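Local structure of DNA-3-methyladenine glycosidase II, putative (Deinococcus radiodurans, 2YG9) at residues L143-A146 / E147-L151. The protein belongs to the helix-hairpin-helix (HhH-GPD) superfamily of base excision DNA repair proteins, and is a putative DNA glycosylase. Residues are numbered along the deposited sequence; the frame is centred on the assembly and turned at random.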
ATOM      1  N   LEU A 143       1.285  -4.047  14.118  1.00 12.11           N
ATOM      2  CA  LEU A 143       0.372  -3.302  14.977  1.00 12.22           C
ATOM      3  C   LEU A 143      -0.459  -2.301  14.160  1.00 11.62           C
ATOM      4  O   LEU A 143      -1.652  -2.141  14.414  1.00 12.42           O
ATOM      5  CB  LEU A 143       1.109  -2.559  16.089  1.00 12.55           C
ATOM      6  CG  LEU A 143       1.894  -3.329  17.168  1.00 14.94           C
ATOM      7  CD1 LEU A 143       2.337  -2.341  18.250  1.00 17.10           C
ATOM      8  CD2 LEU A 143       1.166  -4.523  17.852  1.00 18.55           C
ATOM      9  N   VAL A 144       0.171  -1.619  13.192  1.00 10.59           N
ATOM     10  CA  VAL A 144      -0.572  -0.757  12.260  1.00 10.06           C
ATOM     11  C   VAL A 144      -1.588  -1.593  11.463  1.00  9.10           C
ATOM     12  O   VAL A 144      -2.766  -1.246  11.332  1.00  9.35           O
ATOM     13  CB  VAL A 144       0.381   0.024  11.329  1.00 10.29           C
ATOM     14  CG1 VAL A 144      -0.407   0.938  10.307  1.00  8.68           C
ATOM     15  CG2 VAL A 144       1.401   0.841  12.179  1.00  9.42           C
ATOM     16  N   ILE A 145      -1.115  -2.708  10.934  1.00  8.53           N
ATOM     17  CA  ILE A 145      -1.961  -3.634  10.185  1.00  7.93           C
ATOM     18  C   ILE A 145      -3.178  -4.042  10.992  1.00  7.50           C
ATOM     19  O   ILE A 145      -4.306  -3.907  10.511  1.00  9.07           O
ATOM     20  CB  ILE A 145      -1.169  -4.863   9.628  1.00  8.39           C
ATOM     21  CG1 ILE A 145      -0.190  -4.364   8.545  1.00  7.65           C
ATOM     22  CG2 ILE A 145      -2.166  -5.919   9.040  1.00  6.71           C
ATOM     23  CD1 ILE A 145       0.970  -5.329   8.179  1.00  6.85           C
ATOM     24  N   ALA A 146      -2.973  -4.511  12.213  1.00  7.10           N
ATOM     25  CA  ALA A 146      -4.066  -5.047  13.007  1.00  7.60           C
ATOM     26  C   ALA A 146      -5.133  -3.970  13.255  1.00  8.17           C
ATOM     27  O   ALA A 146      -6.335  -4.255  13.212  1.00  9.20           O
ATOM     28  CB  ALA A 146      -3.539  -5.596  14.338  1.00  4.65           C
ATOM     29  N   GLU A 147      -4.710  -2.729  13.495  1.00  9.13           N
ATOM     30  CA  GLU A 147      -5.689  -1.676  13.740  1.00  9.33           C
ATOM     31  C   GLU A 147      -6.463  -1.283  12.498  1.00  9.27           C
ATOM     32  O   GLU A 147      -7.653  -0.970  12.580  1.00  9.21           O
ATOM     33  CB  GLU A 147      -5.033  -0.439  14.365  1.00 10.99           C
ATOM     34  CG  GLU A 147      -4.555  -0.641  15.790  1.00 15.13           C
ATOM     35  CD  GLU A 147      -5.580  -1.311  16.716  1.00 21.19           C
ATOM     36  OE1 GLU A 147      -6.701  -0.743  16.927  1.00 22.72           O
ATOM     37  OE2 GLU A 147      -5.246  -2.418  17.232  1.00 25.53           O
ATOM     38  N   LEU A 148      -5.780  -1.228  11.349  1.00  7.96           N
ATOM     39  CA  LEU A 148      -6.463  -0.951  10.078  1.00  7.68           C
ATOM     40  C   LEU A 148      -7.464  -2.046   9.696  1.00  7.46           C
ATOM     41  O   LEU A 148      -8.598  -1.760   9.268  1.00  8.58           O
ATOM     42  CB  LEU A 148      -5.448  -0.749   8.960  1.00  6.57           C
ATOM     43  CG  LEU A 148      -4.638   0.543   9.048  1.00  8.10           C
ATOM     44  CD1 LEU A 148      -3.542   0.461   8.014  1.00  8.38           C
ATOM     45  CD2 LEU A 148      -5.513   1.766   8.845  1.00  5.97           C
ATOM     46  N   VAL A 149      -7.040  -3.303   9.838  1.00  6.56           N
ATOM     47  CA  VAL A 149      -7.882  -4.480   9.590  1.00  6.61           C
ATOM     48  C   VAL A 149      -9.212  -4.451  10.341  1.00  5.82           C
ATOM     49  O   VAL A 149     -10.202  -4.940   9.827  1.00  5.61           O
ATOM     50  CB  VAL A 149      -7.106  -5.824   9.884  1.00  5.72           C
ATOM     51  CG1 VAL A 149      -8.058  -7.052  10.035  1.00  6.36           C
ATOM     52  CG2 VAL A 149      -6.100  -6.052   8.747  1.00  7.53           C
ATOM     53  N   GLN A 150      -9.229  -3.861  11.525  1.00  6.49           N
ATOM     54  CA  GLN A 150     -10.484  -3.788  12.320  1.00  8.09           C
ATOM     55  C   GLN A 150     -11.531  -2.894  11.694  1.00  6.96           C
ATOM     56  O   GLN A 150     -12.701  -2.973  12.052  1.00  7.70           O
ATOM     57  CB  GLN A 150     -10.225  -3.328  13.760  1.00  8.58           C
ATOM     58  CG  GLN A 150      -9.639  -4.406  14.592  1.00 12.58           C
ATOM     59  CD  GLN A 150     -10.426  -5.737  14.534  1.00 16.97           C
ATOM     60  OE1 GLN A 150     -11.593  -5.805  14.988  1.00 18.82           O
ATOM     61  NE2 GLN A 150      -9.797  -6.790  13.949  1.00 14.12           N
ATOM     62  N   LEU A 151     -11.133  -2.057  10.745  1.00  7.43           N
ATOM     63  CA  LEU A 151     -12.086  -1.180  10.070  1.00  8.14           C
ATOM     64  C   LEU A 151     -12.822  -1.988   9.013  1.00  8.32           C
ATOM     65  O   LEU A 151     -12.189  -2.829   8.334  1.00  9.60           O
ATOM     66  CB  LEU A 151     -11.378   0.020   9.427  1.00  7.66           C
ATOM     67  CG  LEU A 151     -10.615   0.931  10.407  1.00 10.08           C
ATOM     68  CD1 LEU A 151      -9.767   1.961   9.632  1.00 10.22           C
ATOM     69  CD2 LEU A 151     -11.590   1.587  11.375  1.00  6.94           C
TER
HETATM   70  O   HOH W   1      -2.371  -3.206  17.066  1.00 22.67           O
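E147 reaches back to L143 twice. E147 N donates to L143 O at 3.2 Å, tilted 32° from the carbonyl plane, and a water that donates to both L143 O and E147 OE2 ties the carboxylate to the same oxygen. The glutamate chain bends at chi2, bringing the carboxylate within range of this water. One residue on, L148 N bonds V144 O at 3.0 Å, and the leucine lies beside V144, the two side chains pointing the same way with L148 CD1 3.9 Å from V144 CG1. Helix 141-149 is the first helix of the helix-hairpin-helix motif, and its buried face packs on the second, helix 156-166, where V144 touches L163 and L148 touches F162. V149 N makes a nearly straight bond to I145 O at 2.9 Å, with an N-H...O angle of 173°. A chi1 of 163° holds V149 CG2 beside its own backbone N, and the V149 and I145 side chains cross obliquely, CG2 to CG2 at 3.9 Å. Q150 N makes a weak bond to A146 O at 3.4 Å, while Q150 CG sits 3.6 Å from A146 O. L151 then turns its side chain onto A121, A122 and A125 of helix 113-127.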